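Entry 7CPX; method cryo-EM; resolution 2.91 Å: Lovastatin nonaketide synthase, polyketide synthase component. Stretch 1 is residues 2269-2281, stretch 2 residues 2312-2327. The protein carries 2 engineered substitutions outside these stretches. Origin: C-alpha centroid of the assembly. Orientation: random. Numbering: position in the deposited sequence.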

# COMPACT_ATOMS: atom_id res chain seq x y z
N GLY A 2269 -65.55 12.70 -30.68
CA GLY A 2269 -64.91 11.43 -30.40
C GLY A 2269 -65.42 10.80 -29.12
O GLY A 2269 -65.77 9.61 -29.09
N VAL A 2270 -65.47 11.58 -28.04
CA VAL A 2270 -65.98 11.04 -26.78
C VAL A 2270 -67.45 10.69 -26.92
O VAL A 2270 -67.91 9.70 -26.35
CB VAL A 2270 -65.74 12.02 -25.61
CG1 VAL A 2270 -64.26 12.25 -25.41
CG2 VAL A 2270 -66.46 13.35 -25.83
N ARG A 2271 -68.21 11.49 -27.67
CA ARG A 2271 -69.62 11.19 -27.86
C ARG A 2271 -69.80 9.84 -28.55
O ARG A 2271 -70.58 8.99 -28.10
CB ARG A 2271 -70.28 12.31 -28.66
CG ARG A 2271 -71.79 12.24 -28.73
CD ARG A 2271 -72.37 13.64 -28.90
NE ARG A 2271 -71.77 14.34 -30.03
CZ ARG A 2271 -71.89 15.64 -30.25
NH1 ARG A 2271 -72.57 16.43 -29.42
NH2 ARG A 2271 -71.31 16.18 -31.32
N ILE A 2272 -69.05 9.62 -29.63
CA ILE A 2272 -69.16 8.38 -30.39
C ILE A 2272 -68.75 7.20 -29.52
O ILE A 2272 -69.43 6.17 -29.46
CB ILE A 2272 -68.32 8.45 -31.67
CG1 ILE A 2272 -68.89 9.52 -32.61
CG2 ILE A 2272 -68.28 7.09 -32.35
CD1 ILE A 2272 -67.94 9.91 -33.73
N LEU A 2273 -67.61 7.33 -28.82
CA LEU A 2273 -67.12 6.21 -28.03
C LEU A 2273 -68.02 5.92 -26.84
O LEU A 2273 -68.23 4.75 -26.49
CB LEU A 2273 -65.69 6.49 -27.57
CG LEU A 2273 -64.67 6.42 -28.71
CD1 LEU A 2273 -63.36 7.06 -28.30
CD2 LEU A 2273 -64.45 4.99 -29.15
N HIS A 2274 -68.58 6.95 -26.20
CA HIS A 2274 -69.53 6.74 -25.12
C HIS A 2274 -70.77 6.03 -25.64
O HIS A 2274 -71.23 5.05 -25.03
CB HIS A 2274 -69.89 8.08 -24.49
CG HIS A 2274 -70.94 7.99 -23.43
ND1 HIS A 2274 -70.78 7.23 -22.29
CD2 HIS A 2274 -72.16 8.58 -23.32
CE1 HIS A 2274 -71.86 7.35 -21.53
NE2 HIS A 2274 -72.71 8.16 -22.14
N GLU A 2275 -71.32 6.48 -26.77
CA GLU A 2275 -72.47 5.80 -27.35
C GLU A 2275 -72.15 4.35 -27.65
O GLU A 2275 -73.00 3.47 -27.49
CB GLU A 2275 -72.92 6.53 -28.62
CG GLU A 2275 -73.50 7.91 -28.36
CD GLU A 2275 -73.80 8.66 -29.65
OE1 GLU A 2275 -73.56 8.10 -30.73
OE2 GLU A 2275 -74.28 9.81 -29.56
N LYS A 2276 -70.92 4.08 -28.09
CA LYS A 2276 -70.51 2.70 -28.36
C LYS A 2276 -70.30 1.90 -27.08
O LYS A 2276 -70.37 0.67 -27.13
CB LYS A 2276 -69.22 2.69 -29.19
CG LYS A 2276 -69.39 3.15 -30.63
CD LYS A 2276 -70.37 2.28 -31.42
CE LYS A 2276 -69.96 0.81 -31.43
NZ LYS A 2276 -70.90 -0.02 -32.24
N PHE A 2277 -70.04 2.56 -25.96
CA PHE A 2277 -69.77 1.89 -24.69
C PHE A 2277 -70.58 2.50 -23.56
O PHE A 2277 -70.10 2.62 -22.43
CB PHE A 2277 -68.27 1.94 -24.37
CG PHE A 2277 -67.41 1.22 -25.37
CD1 PHE A 2277 -67.18 -0.14 -25.26
CD2 PHE A 2277 -66.83 1.91 -26.41
CE1 PHE A 2277 -66.39 -0.80 -26.17
CE2 PHE A 2277 -66.03 1.26 -27.33
CZ PHE A 2277 -65.81 -0.10 -27.21
N SER A 2278 -71.81 2.90 -23.85
CA SER A 2278 -72.69 3.48 -22.84
C SER A 2278 -73.57 2.44 -22.15
O SER A 2278 -74.44 2.81 -21.36
CB SER A 2278 -73.59 4.55 -23.47
OG SER A 2278 -74.19 4.08 -24.65
N ASP A 2279 -73.35 1.15 -22.43
CA ASP A 2279 -74.18 0.10 -21.85
C ASP A 2279 -73.49 -0.46 -20.62
O ASP A 2279 -72.47 -1.15 -20.75
CB ASP A 2279 -74.42 -1.01 -22.88
CG ASP A 2279 -75.34 -2.09 -22.35
OD1 ASP A 2279 -75.87 -1.94 -21.23
OD2 ASP A 2279 -75.52 -3.11 -23.06
N PRO A 2280 -74.00 -0.21 -19.41
CA PRO A 2280 -73.39 -0.83 -18.22
C PRO A 2280 -73.73 -2.30 -18.07
O PRO A 2280 -73.01 -3.02 -17.35
CB PRO A 2280 -73.97 -0.01 -17.06
CG PRO A 2280 -75.28 0.47 -17.56
CD PRO A 2280 -75.10 0.70 -19.04
N THR A 2281 -74.78 -2.78 -18.73
CA THR A 2281 -75.18 -4.18 -18.67
C THR A 2281 -74.44 -5.04 -19.68
O THR A 2281 -74.67 -6.25 -19.72
CB THR A 2281 -76.69 -4.31 -18.90
OG1 THR A 2281 -77.01 -3.89 -20.23
CG2 THR A 2281 -77.45 -3.45 -17.90
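Stretch 2, residues 2312-2327: CYLQALAQQRVASGLA

Stretch 2 lies along stretch 1 as a near-parallel helix-on-helix contact, apolar at its N-terminal end, pinned by one arginine where the first helix stops, and closed by a leucine packed against the loop that follows.

Stretch 2 continues a helix that begins earlier in the chain and runs through most of the stretch; the helix of stretch 1 also begins earlier and covers 2269-2276. The two run in the same direction, crossing at -16°, with their axes 10.4 Å apart at closest approach. At so small an angle the helices stay side by side over the two turns of stretch 1, and the contact recurs about every three or four residues, with adjacent pairs at 2313-2314 and 2320-2321: Val 2270 and His 2274 on one side, Tyr 2313, Leu 2314, Leu 2317, Gln 2320 and Arg 2321 on the other.

Val 2270 is the apolar key. Its CB points toward stretch 2. Its CG1 lies 3.4 Å from Leu 2314 CD1; its CG2 lies 3.3 Å from Tyr 2313 CE1, near the plane of the tyrosine ring, and 3.6 Å from Leu 2317 CD1. One turn on, Leu 2317 CD1 also lies 4.0 Å from His 2274 CB, so this leucine spans successive turns of its neighbour.

The polar rule comes next. The CA-to-CB bond of Arg 2321 points sideways, but chi1 to chi3 are all t, and the extended chain brings its guanidinium to the end of the first helix. There NH1 donates to His 2274 ND1 at 3.2 Å and, in a very short bond of 2.5 Å, to Phe 2277 O; NH2 adds a weak bond to Phe 2277 O at 3.2 Å. Phe 2277 is the first residue after the helix to leave helical angles, and its carbonyl accepts from this side chain. Within its own stretch, Arg 2321 NE donates to Ala 2327 O at 2.9 Å, tying the same guanidinium to the chain beyond its helix.

Stretch 2 then turns through a Schellman motif. Gly 2325 has a positive phi of 87°, where a CB would jam against the preceding carbonyl, and Leu 2326 N bonds back to Arg 2321 O at 2.9 Å. The turn leaves Leu 2326 extended, with its CB directed toward stretch 1. Its CD1 lies 3.5 Å from Ser 2278 O and 3.9 Å from His 2274 CE1, while CD2 packs 3.8 Å from Pro 2280 CB. The CA atoms of Pro 2280 and Leu 2326 are 5.8 Å apart, closer than the 6.8 Å between those of Val 2270 and Leu 2314, and 614 Å² is buried between the stretches, both sides summed.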

# COMPACT_ATOMS: atom_id res chain seq x y z
N CYS A 2312 -63.22 20.30 -21.25
CA CYS A 2312 -64.31 20.34 -20.28
C CYS A 2312 -65.49 19.49 -20.75
O CYS A 2312 -66.19 18.91 -19.92
CB CYS A 2312 -64.74 21.78 -20.02
SG CYS A 2312 -63.55 22.70 -19.02
N TYR A 2313 -65.72 19.40 -22.06
CA TYR A 2313 -66.67 18.41 -22.55
C TYR A 2313 -66.22 17.01 -22.17
O TYR A 2313 -67.03 16.17 -21.77
CB TYR A 2313 -66.84 18.51 -24.07
CG TYR A 2313 -67.97 17.66 -24.60
CD1 TYR A 2313 -67.82 16.29 -24.73
CD2 TYR A 2313 -69.18 18.22 -24.97
CE1 TYR A 2313 -68.85 15.50 -25.21
CE2 TYR A 2313 -70.21 17.45 -25.45
CZ TYR A 2313 -70.05 16.09 -25.58
OH TYR A 2313 -71.07 15.31 -26.06
N LEU A 2314 -64.92 16.75 -22.30
CA LEU A 2314 -64.39 15.45 -21.87
C LEU A 2314 -64.65 15.22 -20.39
O LEU A 2314 -65.09 14.13 -19.98
CB LEU A 2314 -62.89 15.38 -22.16
CG LEU A 2314 -62.46 14.76 -23.49
CD1 LEU A 2314 -63.24 15.35 -24.65
CD2 LEU A 2314 -60.97 14.93 -23.71
N GLN A 2315 -64.39 16.23 -19.56
CA GLN A 2315 -64.60 16.10 -18.12
C GLN A 2315 -66.05 15.80 -17.80
O GLN A 2315 -66.35 14.91 -17.00
CB GLN A 2315 -64.16 17.38 -17.41
CG GLN A 2315 -62.66 17.62 -17.39
CD GLN A 2315 -62.30 18.93 -16.73
OE1 GLN A 2315 -63.18 19.70 -16.33
NE2 GLN A 2315 -61.01 19.20 -16.61
N ALA A 2316 -66.97 16.55 -18.41
CA ALA A 2316 -68.38 16.35 -18.12
C ALA A 2316 -68.88 15.01 -18.65
O ALA A 2316 -69.73 14.38 -18.01
CB ALA A 2316 -69.21 17.48 -18.72
N LEU A 2317 -68.37 14.56 -19.80
CA LEU A 2317 -68.75 13.24 -20.28
C LEU A 2317 -68.26 12.16 -19.32
O LEU A 2317 -69.00 11.22 -19.03
CB LEU A 2317 -68.19 13.00 -21.68
CG LEU A 2317 -68.67 11.69 -22.31
CD1 LEU A 2317 -69.06 11.90 -23.76
CD2 LEU A 2317 -67.60 10.62 -22.19
N ALA A 2318 -67.04 12.30 -18.80
CA ALA A 2318 -66.55 11.34 -17.82
C ALA A 2318 -67.43 11.35 -16.57
O ALA A 2318 -67.79 10.30 -16.03
CB ALA A 2318 -65.11 11.67 -17.44
N GLN A 2319 -67.79 12.55 -16.10
CA GLN A 2319 -68.57 12.66 -14.88
C GLN A 2319 -69.96 12.06 -15.05
O GLN A 2319 -70.44 11.30 -14.20
CB GLN A 2319 -68.66 14.13 -14.46
CG GLN A 2319 -67.39 14.65 -13.82
CD GLN A 2319 -67.24 16.15 -13.96
OE1 GLN A 2319 -67.62 16.73 -14.98
NE2 GLN A 2319 -66.69 16.79 -12.94
N GLN A 2320 -70.63 12.38 -16.16
CA GLN A 2320 -71.97 11.85 -16.41
C GLN A 2320 -71.93 10.37 -16.77
O GLN A 2320 -72.93 9.67 -16.59
CB GLN A 2320 -72.66 12.64 -17.52
CG GLN A 2320 -72.03 12.47 -18.89
CD GLN A 2320 -72.93 11.71 -19.84
OE1 GLN A 2320 -72.69 10.53 -20.13
NE2 GLN A 2320 -73.97 12.37 -20.34
N ARG A 2321 -70.79 9.88 -17.26
CA ARG A 2321 -70.63 8.46 -17.53
C ARG A 2321 -70.46 7.67 -16.24
O ARG A 2321 -70.99 6.57 -16.11
CB ARG A 2321 -69.43 8.27 -18.46
CG ARG A 2321 -69.10 6.83 -18.79
CD ARG A 2321 -68.03 6.74 -19.86
NE ARG A 2321 -67.51 5.38 -19.97
CZ ARG A 2321 -68.06 4.42 -20.70
NH1 ARG A 2321 -69.15 4.64 -21.42
NH2 ARG A 2321 -67.52 3.21 -20.69
N VAL A 2322 -69.72 8.23 -15.28
CA VAL A 2322 -69.66 7.63 -13.96
C VAL A 2322 -71.03 7.69 -13.29
O VAL A 2322 -71.48 6.71 -12.67
CB VAL A 2322 -68.59 8.33 -13.10
CG1 VAL A 2322 -68.76 7.96 -11.63
CG2 VAL A 2322 -67.21 7.94 -13.58
N ALA A 2323 -71.72 8.82 -13.41
CA ALA A 2323 -73.07 8.93 -12.89
C ALA A 2323 -74.02 7.93 -13.55
O ALA A 2323 -75.06 7.61 -12.98
CB ALA A 2323 -73.60 10.35 -13.08
N SER A 2324 -73.67 7.45 -14.74
CA SER A 2324 -74.47 6.47 -15.45
C SER A 2324 -74.09 5.04 -15.10
O SER A 2324 -74.64 4.10 -15.68
CB SER A 2324 -74.33 6.67 -16.96
OG SER A 2324 -74.75 7.97 -17.34
N GLY A 2325 -73.16 4.84 -14.17
CA GLY A 2325 -72.72 3.51 -13.79
C GLY A 2325 -71.62 2.94 -14.65
O GLY A 2325 -71.44 1.72 -14.67
N LEU A 2326 -70.86 3.79 -15.34
CA LEU A 2326 -69.82 3.36 -16.26
C LEU A 2326 -68.48 3.95 -15.83
O LEU A 2326 -68.40 5.12 -15.46
CB LEU A 2326 -70.14 3.78 -17.69
CG LEU A 2326 -71.44 3.23 -18.28
CD1 LEU A 2326 -71.96 4.15 -19.36
CD2 LEU A 2326 -71.22 1.83 -18.83
N ALA A 2327 -67.43 3.13 -15.89
CA ALA A 2327 -66.11 3.60 -15.52
C ALA A 2327 -65.68 4.75 -16.43
O ALA A 2327 -65.84 4.69 -17.65
CB ALA A 2327 -65.09 2.47 -15.60